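Local coordinates for protein beta-lactamase (Burkholderia cenocepacia, PDB 5E2G) that probably hydrolyses beta-lactams to substituted beta-amino acids as a class C beta-lactamase family member, and may act as a D-alanine carboxypeptidase, at residues T11-P16 and A351-G356; H184-I187 and A192-A195; P279-G284 and A308-K313; V63-T68 and V151-L156. All blocks are in the same frame, centred on the assembly; numbering follows the deposited sequence.

Interaction 1. Residues T11-P16 and A351-G356; sequences TRQIAP and AYRILG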
# COMPACT_ATOMS: atom_id res chain seq x y z
N THR A 11 9.48 -17.70 12.33
CA THR A 11 10.92 -17.60 12.51
C THR A 11 11.67 -18.41 11.46
O THR A 11 12.69 -17.95 10.94
CB THR A 11 11.30 -18.08 13.92
OG1 THR A 11 10.58 -17.32 14.89
CG2 THR A 11 12.79 -17.92 14.15
N ARG A 12 11.18 -19.60 11.13
CA ARG A 12 11.86 -20.44 10.16
C ARG A 12 11.93 -19.79 8.79
O ARG A 12 12.79 -20.16 7.98
CB ARG A 12 11.17 -21.80 10.05
CG ARG A 12 11.21 -22.60 11.34
CD ARG A 12 10.84 -24.06 11.13
NE ARG A 12 9.85 -24.51 12.11
CZ ARG A 12 8.54 -24.57 11.87
NH1 ARG A 12 8.07 -24.22 10.68
NH2 ARG A 12 7.71 -24.99 12.82
N GLN A 13 11.07 -18.81 8.50
CA GLN A 13 11.17 -18.06 7.26
C GLN A 13 11.98 -16.77 7.43
O GLN A 13 12.82 -16.44 6.58
CB GLN A 13 9.78 -17.71 6.73
CG GLN A 13 8.87 -18.89 6.54
CD GLN A 13 9.37 -19.84 5.48
OE1 GLN A 13 9.86 -19.41 4.43
NE2 GLN A 13 9.26 -21.13 5.74
N ILE A 14 11.75 -16.06 8.53
CA ILE A 14 12.26 -14.70 8.66
C ILE A 14 13.73 -14.69 9.05
O ILE A 14 14.51 -13.86 8.57
CB ILE A 14 11.39 -13.93 9.66
CG1 ILE A 14 9.98 -13.76 9.10
CG2 ILE A 14 11.99 -12.60 9.99
CD1 ILE A 14 9.95 -13.32 7.65
N ALA A 15 14.13 -15.61 9.93
CA ALA A 15 15.53 -15.65 10.37
C ALA A 15 16.50 -15.84 9.22
O ALA A 15 17.48 -15.07 9.14
CB ALA A 15 15.70 -16.74 11.44
N PRO A 16 16.32 -16.79 8.29
CA PRO A 16 17.27 -16.87 7.17
C PRO A 16 17.17 -15.69 6.25
O PRO A 16 18.18 -15.25 5.69
CB PRO A 16 16.87 -18.18 6.46
CG PRO A 16 15.99 -18.91 7.43
CD PRO A 16 15.29 -17.83 8.19
N ALA A 351 5.69 -15.22 2.69
CA ALA A 351 4.27 -15.10 2.99
C ALA A 351 3.50 -16.32 2.52
O ALA A 351 2.64 -16.84 3.23
CB ALA A 351 3.72 -13.83 2.35
N TYR A 352 3.80 -16.79 1.31
CA TYR A 352 3.10 -17.95 0.77
C TYR A 352 3.35 -19.19 1.62
O TYR A 352 2.42 -19.95 1.91
CB TYR A 352 3.55 -18.18 -0.68
CG TYR A 352 2.70 -19.15 -1.48
CD1 TYR A 352 1.49 -18.75 -2.04
CD2 TYR A 352 3.14 -20.45 -1.73
CE1 TYR A 352 0.73 -19.62 -2.79
CE2 TYR A 352 2.38 -21.33 -2.49
CZ TYR A 352 1.18 -20.91 -3.02
OH TYR A 352 0.43 -21.79 -3.78
N ARG A 353 4.59 -19.40 2.05
CA ARG A 353 4.89 -20.53 2.92
C ARG A 353 4.23 -20.35 4.28
O ARG A 353 3.58 -21.27 4.79
CB ARG A 353 6.40 -20.69 3.07
CG ARG A 353 7.11 -20.91 1.76
CD ARG A 353 8.60 -21.08 1.97
NE ARG A 353 9.36 -21.10 0.72
CZ ARG A 353 10.23 -20.16 0.36
NH1 ARG A 353 10.46 -19.13 1.16
NH2 ARG A 353 10.88 -20.27 -0.80
N ILE A 354 4.39 -19.17 4.89
CA ILE A 354 3.80 -18.93 6.20
C ILE A 354 2.29 -19.10 6.15
O ILE A 354 1.72 -19.89 6.90
CB ILE A 354 4.19 -17.54 6.72
CG1 ILE A 354 5.67 -17.50 7.08
CG2 ILE A 354 3.37 -17.18 7.93
CD1 ILE A 354 6.20 -16.11 7.29
N LEU A 355 1.63 -18.36 5.26
CA LEU A 355 0.17 -18.47 5.18
C LEU A 355 -0.28 -19.88 4.81
O LEU A 355 -1.33 -20.34 5.27
CB LEU A 355 -0.38 -17.45 4.19
CG LEU A 355 -0.34 -16.01 4.68
CD1 LEU A 355 -1.24 -15.14 3.83
CD2 LEU A 355 -0.72 -15.92 6.16
N GLY A 356 0.51 -20.60 4.00
CA GLY A 356 0.21 -21.99 3.72
C GLY A 356 0.28 -22.89 4.93
O GLY A 356 -0.28 -23.99 4.91
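R353 reaches across to Q13 first. Its arm is extended from CG to NE and passes at about a right angle to the glutamine, so that the amide lies across the methylenes: Q13 CD is 3.8 Å from R353 CD. Q13 OE1 sits at the guanidinium edge, near its plane, and takes a hydrogen bond from R353 NH1 at 3.3 Å. That bond is weak. Q13 OE1 is closer still to the carbon R353 CD, 3.2 Å, and the amide and guanidinium planes are turned 32° apart.

One residue on, I354 supplies the apolar half. Its CG1 meets Q13 CG at 3.5 Å, and its CD1 lies 4.0 Å from Q13 CB, the two side chains sliding past each other in opposite directions. The bend in Q13 at chi2 (-65°) lets one residue do both jobs, with its inner carbons on I354 and its amide turned to R353.

The contact joins helix 3-21 to helix 344-357, the two terminal helices of the chain, which share one side of the large antiparallel sheet. Beneath them, I14 rests on M26 and I28 of strand 25-32, while I354 packs on I30 and on I334 of strand 332-338.

Interaction 2. Residues H184-I187 and A192-A195; sequences HTYI and ARMA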
# COMPACT_ATOMS: atom_id res chain seq x y z
N HIS A 184 -0.70 4.44 15.94
CA HIS A 184 0.73 4.63 15.77
C HIS A 184 1.08 4.66 14.29
O HIS A 184 2.02 4.02 13.82
CB HIS A 184 1.50 3.58 16.55
CG HIS A 184 1.50 3.84 18.02
ND1 HIS A 184 2.30 4.80 18.61
CD2 HIS A 184 0.76 3.30 19.03
CE1 HIS A 184 2.07 4.83 19.91
NE2 HIS A 184 1.14 3.93 20.19
N THR A 185 0.31 5.44 13.55
CA THR A 185 0.40 5.56 12.11
C THR A 185 0.42 7.04 11.76
O THR A 185 -0.42 7.79 12.24
CB THR A 185 -0.78 4.85 11.42
OG1 THR A 185 -0.80 3.48 11.81
CG2 THR A 185 -0.65 4.94 9.92
N TYR A 186 1.39 7.45 10.94
CA TYR A 186 1.62 8.87 10.69
C TYR A 186 1.94 9.13 9.23
O TYR A 186 2.63 8.33 8.58
CB TYR A 186 2.77 9.41 11.56
CG TYR A 186 2.64 9.02 13.00
CD1 TYR A 186 1.70 9.64 13.83
CD2 TYR A 186 3.43 8.01 13.54
CE1 TYR A 186 1.57 9.29 15.16
CE2 TYR A 186 3.30 7.65 14.87
CZ TYR A 186 2.37 8.29 15.67
OH TYR A 186 2.24 7.92 16.99
N ILE A 187 1.45 10.25 8.73
CA ILE A 187 2.08 10.88 7.57
C ILE A 187 3.26 11.73 8.02
O ILE A 187 4.36 11.65 7.47
CB ILE A 187 1.05 11.71 6.78
CG1 ILE A 187 -0.07 10.82 6.23
CG2 ILE A 187 1.72 12.49 5.67
CD1 ILE A 187 0.42 9.75 5.28
N ALA A 192 7.27 13.60 19.84
CA ALA A 192 7.27 12.57 20.87
C ALA A 192 7.45 11.16 20.30
O ALA A 192 7.71 10.23 21.07
CB ALA A 192 5.98 12.65 21.68
N ARG A 193 7.33 10.98 18.98
CA ARG A 193 7.41 9.68 18.35
C ARG A 193 8.68 9.47 17.53
O ARG A 193 8.87 8.37 17.00
CB ARG A 193 6.21 9.45 17.43
CG ARG A 193 4.88 9.50 18.12
CD ARG A 193 4.68 8.30 19.01
NE ARG A 193 3.41 8.42 19.72
CZ ARG A 193 3.27 9.08 20.86
NH1 ARG A 193 4.32 9.68 21.40
NH2 ARG A 193 2.09 9.15 21.45
N MSE A 194 9.53 10.48 17.39
CA MSE A 194 10.73 10.29 16.58
C MSE A 194 11.60 9.18 17.16
O MSE A 194 12.36 8.53 16.43
CB MSE A 194 11.54 11.58 16.47
CG MSE A 194 11.06 12.57 15.42
SE MSE A 194 10.86 11.83 13.61
CE MSE A 194 12.52 10.82 13.42
N ALA A 195 11.47 8.94 18.46
CA ALA A 195 12.23 7.89 19.13
C ALA A 195 11.80 6.50 18.70
O ALA A 195 12.59 5.56 18.85
CB ALA A 195 12.11 8.02 20.64
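Y186 OH and R193 NE make the one polar bond of this contact, at 3.0 Å. It is weak, because the N-H...O angle is only 121° and the hydrogen points well off the oxygen. The hydroxyl lies at the guanidinium edge, near its plane, and it also touches the arm that carries the group: R193 CD is 3.2 Å and R193 CG 3.3 Å from Y186 OH. R193 CG also comes within 3.7 Å of Y186 CZ, approaching the ring obliquely. The fold in R193 at chi2 brings these methylenes round to the phenol, and the ring and guanidinium planes stand 73° apart.

H184 comes to the same arginine from another direction. Its CE1 is 3.8 Å from R193 NE, with imidazole and guanidinium planes 37° apart, which is neither a stack nor a hydrogen bond. R193 NH1 turns back toward its own chain and makes a long, weak bond to A192 O.

Both pieces belong to the irregular stretch between helix 168-180 and strand 200-201. The 184-187 side is well tied down: D228 OD2 accepts from H184 N, and the Y186 backbone pairs with R223. The chemistry is that of a surface loop: an arginine crossing a tyrosine and a histidine obliquely, held mostly by van der Waals touch, with one bent, weak hydrogen bond across it that gives only modest direction.

Interaction 3. Residues P279-G284 and A308-K313; sequences PTLLAG and ATWINK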
# COMPACT_ATOMS: atom_id res chain seq x y z
N PRO A 279 3.78 -19.64 -8.77
CA PRO A 279 4.18 -18.95 -10.01
C PRO A 279 3.27 -17.79 -10.36
O PRO A 279 3.73 -16.81 -10.97
CB PRO A 279 4.13 -20.06 -11.06
CG PRO A 279 4.29 -21.32 -10.30
CD PRO A 279 3.63 -21.09 -8.98
N THR A 280 1.99 -17.86 -9.99
CA THR A 280 1.10 -16.74 -10.26
C THR A 280 1.53 -15.50 -9.50
O THR A 280 1.55 -14.40 -10.05
CB THR A 280 -0.34 -17.11 -9.91
OG1 THR A 280 -0.79 -18.13 -10.81
CG2 THR A 280 -1.23 -15.92 -10.07
N LEU A 281 1.89 -15.67 -8.22
CA LEU A 281 2.30 -14.54 -7.41
C LEU A 281 3.66 -14.02 -7.83
O LEU A 281 3.89 -12.81 -7.88
CB LEU A 281 2.33 -14.93 -5.93
CG LEU A 281 1.00 -15.41 -5.37
CD1 LEU A 281 1.19 -15.87 -3.94
CD2 LEU A 281 -0.04 -14.30 -5.44
N LEU A 282 4.59 -14.94 -8.12
CA LEU A 282 5.91 -14.51 -8.57
C LEU A 282 5.81 -13.68 -9.84
O LEU A 282 6.42 -12.62 -9.95
CB LEU A 282 6.82 -15.73 -8.77
CG LEU A 282 6.97 -16.69 -7.58
CD1 LEU A 282 7.71 -17.94 -7.97
CD2 LEU A 282 7.66 -16.01 -6.42
N ALA A 283 5.00 -14.14 -10.80
CA ALA A 283 4.86 -13.42 -12.06
C ALA A 283 4.20 -12.06 -11.86
O ALA A 283 4.58 -11.08 -12.50
CB ALA A 283 4.06 -14.25 -13.06
N GLY A 284 3.21 -12.00 -10.96
CA GLY A 284 2.52 -10.75 -10.70
C GLY A 284 3.35 -9.75 -9.93
O GLY A 284 3.15 -8.54 -10.07
N ALA A 308 -12.84 -14.95 -2.04
CA ALA A 308 -11.99 -16.05 -2.48
C ALA A 308 -10.83 -15.55 -3.34
O ALA A 308 -10.62 -16.01 -4.46
CB ALA A 308 -12.83 -17.07 -3.26
N THR A 309 -10.05 -14.60 -2.81
CA THR A 309 -8.94 -14.02 -3.55
C THR A 309 -7.72 -13.90 -2.64
O THR A 309 -7.84 -13.90 -1.41
CB THR A 309 -9.29 -12.65 -4.14
OG1 THR A 309 -9.95 -11.85 -3.16
CG2 THR A 309 -10.22 -12.81 -5.27
N TRP A 310 -6.55 -13.82 -3.26
CA TRP A 310 -5.31 -13.43 -2.60
C TRP A 310 -5.08 -11.97 -2.95
O TRP A 310 -4.82 -11.64 -4.11
CB TRP A 310 -4.15 -14.31 -3.06
CG TRP A 310 -2.78 -13.88 -2.53
CD1 TRP A 310 -2.08 -12.75 -2.87
CD2 TRP A 310 -1.93 -14.61 -1.62
NE1 TRP A 310 -0.87 -12.72 -2.21
CE2 TRP A 310 -0.76 -13.85 -1.44
CE3 TRP A 310 -2.06 -15.82 -0.94
CZ2 TRP A 310 0.27 -14.26 -0.59
CZ3 TRP A 310 -1.03 -16.23 -0.10
CH2 TRP A 310 0.12 -15.45 0.06
N ILE A 311 -5.18 -11.10 -1.96
CA ILE A 311 -5.06 -9.66 -2.12
C ILE A 311 -3.74 -9.24 -1.49
O ILE A 311 -3.46 -9.62 -0.35
CB ILE A 311 -6.24 -8.92 -1.47
CG1 ILE A 311 -7.57 -9.45 -2.02
CG2 ILE A 311 -6.10 -7.42 -1.65
CD1 ILE A 311 -8.76 -8.99 -1.24
N ASN A 312 -2.93 -8.47 -2.22
CA ASN A 312 -1.62 -8.10 -1.69
C ASN A 312 -1.18 -6.73 -2.20
O ASN A 312 -1.80 -6.12 -3.07
CB ASN A 312 -0.55 -9.18 -2.00
CG ASN A 312 -0.23 -9.33 -3.49
OD1 ASN A 312 -0.78 -8.65 -4.35
ND2 ASN A 312 0.69 -10.24 -3.78
N LYS A 313 -0.08 -6.25 -1.62
CA LYS A 313 0.58 -5.03 -2.07
C LYS A 313 2.00 -5.02 -1.53
O LYS A 313 2.22 -5.36 -0.36
CB LYS A 313 -0.17 -3.78 -1.61
CG LYS A 313 0.48 -2.48 -2.03
CD LYS A 313 0.25 -2.24 -3.51
CE LYS A 313 1.12 -1.09 -4.00
NZ LYS A 313 2.54 -1.51 -4.24
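The indole of W310 carries L281 on one face. Both leucine methyls sit there: CD2 lies over the five-membered ring, 3.8 Å from its centroid and 18° off the ring normal, a CH-pi contact, while CD1 is set toward the rim, 3.7 Å above the plane. L281 CD1 lies over the six-membered ring, toward its CE2-CZ2 bond, 3.8 Å from W310 CE2 and equally far from W310 CZ2, and L281 CD2 comes closest to W310 CD1, at 3.6 Å. N312 lies at the edge of the indole, in its plane, two residues along the same strand. The ring nitrogen NE1 is also engaged, by a hydrogen bond to the hydroxyl of Y323.

L281 leaves its helix toward the strand, and the two side chains meet at about a right angle. W310 has CG anti to the backbone N (chi1 174°), which carries the indole out from the strand to meet the leucine.

Strand 309-316 lies inside the large antiparallel sheet of the beta-lactamase fold, between strands 270-273 and 321-327; helix 278-284 covers it here. Further along the strand, K313 is probably the lysine of the K(T/S)G-type motif of this family, bonded through NZ to Y148 OH. W310 itself belongs to the apolar layer under the helices.

Around the pair, L281 also packs on V348 and Y352 of helix 344-357, and W310 on A325 and V327 of strand 321-327 and on L355.

Interaction 4. Residues V63-T68 and V151-L156; sequences VSKTLT and VAIGML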
# COMPACT_ATOMS: atom_id res chain seq x y z
N VAL A 63 2.79 0.80 -0.06
CA VAL A 63 1.64 0.31 0.68
C VAL A 63 0.85 1.50 1.24
O VAL A 63 -0.36 1.37 1.49
CB VAL A 63 2.08 -0.67 1.79
CG1 VAL A 63 0.87 -1.21 2.54
CG2 VAL A 63 2.87 -1.82 1.19
N SER A 64 1.49 2.66 1.40
CA SER A 64 0.78 3.89 1.72
C SER A 64 -0.42 4.09 0.80
O SER A 64 -1.48 4.52 1.24
CB SER A 64 1.72 5.09 1.61
OG SER A 64 2.86 4.96 2.44
N LYS A 65 -0.26 3.78 -0.48
CA LYS A 65 -1.31 4.00 -1.46
C LYS A 65 -2.58 3.19 -1.18
O LYS A 65 -3.65 3.55 -1.66
CB LYS A 65 -0.79 3.68 -2.86
CG LYS A 65 0.57 4.26 -3.17
CD LYS A 65 1.18 3.59 -4.41
CE LYS A 65 2.50 4.27 -4.84
NZ LYS A 65 3.04 3.68 -6.10
N THR A 66 -2.48 2.09 -0.41
CA THR A 66 -3.70 1.38 -0.06
C THR A 66 -4.56 2.21 0.89
O THR A 66 -5.79 2.14 0.83
CB THR A 66 -3.40 0.01 0.56
OG1 THR A 66 -2.68 0.15 1.78
CG2 THR A 66 -2.60 -0.85 -0.42
N LEU A 67 -3.93 3.02 1.75
CA LEU A 67 -4.70 3.87 2.66
C LEU A 67 -5.28 5.07 1.93
O LEU A 67 -6.42 5.46 2.19
CB LEU A 67 -3.82 4.31 3.83
CG LEU A 67 -3.44 3.13 4.73
CD1 LEU A 67 -2.08 3.35 5.39
CD2 LEU A 67 -4.52 2.90 5.77
N THR A 68 -4.50 5.65 1.02
CA THR A 68 -5.02 6.69 0.14
C THR A 68 -6.22 6.19 -0.65
O THR A 68 -7.24 6.89 -0.75
CB THR A 68 -3.92 7.17 -0.80
OG1 THR A 68 -2.80 7.63 -0.02
CG2 THR A 68 -4.42 8.30 -1.66
N VAL A 151 3.17 9.44 -9.55
CA VAL A 151 2.39 10.59 -10.00
C VAL A 151 0.90 10.25 -10.08
O VAL A 151 0.04 11.09 -9.80
CB VAL A 151 2.93 11.10 -11.34
CG1 VAL A 151 1.96 12.11 -11.95
CG2 VAL A 151 4.30 11.72 -11.15
N ALA A 152 0.58 9.02 -10.47
CA ALA A 152 -0.82 8.60 -10.55
C ALA A 152 -1.47 8.65 -9.18
O ALA A 152 -2.39 9.44 -8.94
CB ALA A 152 -0.91 7.19 -11.13
N ILE A 153 -1.00 7.81 -8.26
CA ILE A 153 -1.59 7.74 -6.92
C ILE A 153 -1.25 8.98 -6.10
O ILE A 153 -2.04 9.39 -5.24
CB ILE A 153 -1.12 6.46 -6.23
CG1 ILE A 153 -1.47 6.50 -4.74
CG2 ILE A 153 0.37 6.27 -6.46
CD1 ILE A 153 -2.95 6.38 -4.44
N GLY A 154 -0.08 9.59 -6.33
CA GLY A 154 0.18 10.90 -5.77
C GLY A 154 -0.99 11.83 -6.02
O GLY A 154 -1.51 12.46 -5.10
N MSE A 155 -1.46 11.86 -7.26
CA MSE A 155 -2.58 12.70 -7.64
C MSE A 155 -3.93 12.16 -7.18
O MSE A 155 -4.88 12.91 -7.06
CB MSE A 155 -2.60 12.90 -9.15
CG MSE A 155 -1.59 13.92 -9.64
SE MSE A 155 -1.73 15.63 -8.70
CE MSE A 155 -3.56 16.10 -9.15
N LEU A 156 -4.05 10.86 -6.92
CA LEU A 156 -5.32 10.36 -6.39
C LEU A 156 -5.59 10.95 -5.02
O LEU A 156 -6.70 11.41 -4.73
CB LEU A 156 -5.32 8.83 -6.33
CG LEU A 156 -6.62 8.16 -5.83
CD1 LEU A 156 -7.79 8.43 -6.77
CD2 LEU A 156 -6.43 6.66 -5.63
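The aliphatic arm of K65 crosses I153 obliquely. K65 CG is 3.4 Å from I153 CG1, and further out K65 CE is 3.3 Å from I153 CG2, closer than usual for carbons. As I153 is poorly ordered, that tightness is doubtful. The lysine chain is extended beyond CG, which is why carbon after carbon touches the same side chain. I153 has CG1 anti to the backbone N (chi1 168°), and its CD1 end then reaches the next turn, where it meets T68 CG2 at 3.7 Å. L156 comes up only loosely beside T68.

The two helices run in roughly the same direction; the axes of 64-68 and 151-156 approach to 10.0 Å, 38° apart. In the first turn, V63 O accepts two bonds from T66: the backbone N at 2.9 Å and OG1 at 2.6 Å. The latter lies in the carbonyl plane and fixes the threonine. T68 OG1 turns to P218 O, leaving its methyl for I153.

S62 and K65 fit the SxxK motif of serine beta-lactamases, and K65 NZ has weak bonds to S62 OG and to N150 OD1 at the head of helix 150-164. Helix 150-164 thus meets this lysine twice, with a polar residue at its tip and an isoleucine against its shaft. The contact is carried by carbons, so it can only bound the arm sterically; the direction of the amine is probably set by its polar partners.

Interactions 3 and 4 are core contacts, interaction 1 is partly buried and interaction 2 lies at the surface. Chemistry follows place: the buried pair are apolar across the contact, one a methyl-on-indole arrangement and the other a lysine shaft against isoleucine, whereas the outer two each add a weak arginine hydrogen bond. Interactions 1 and 3 share a neighbourhood, since helix 344-357 takes part in the first and covers the second. Interactions 3 and 4 meet near the likely active site, where K313 touches T66 and V63. Interaction 2, about 20 Å between centres from interaction 4 and without touch, concerns only a loop.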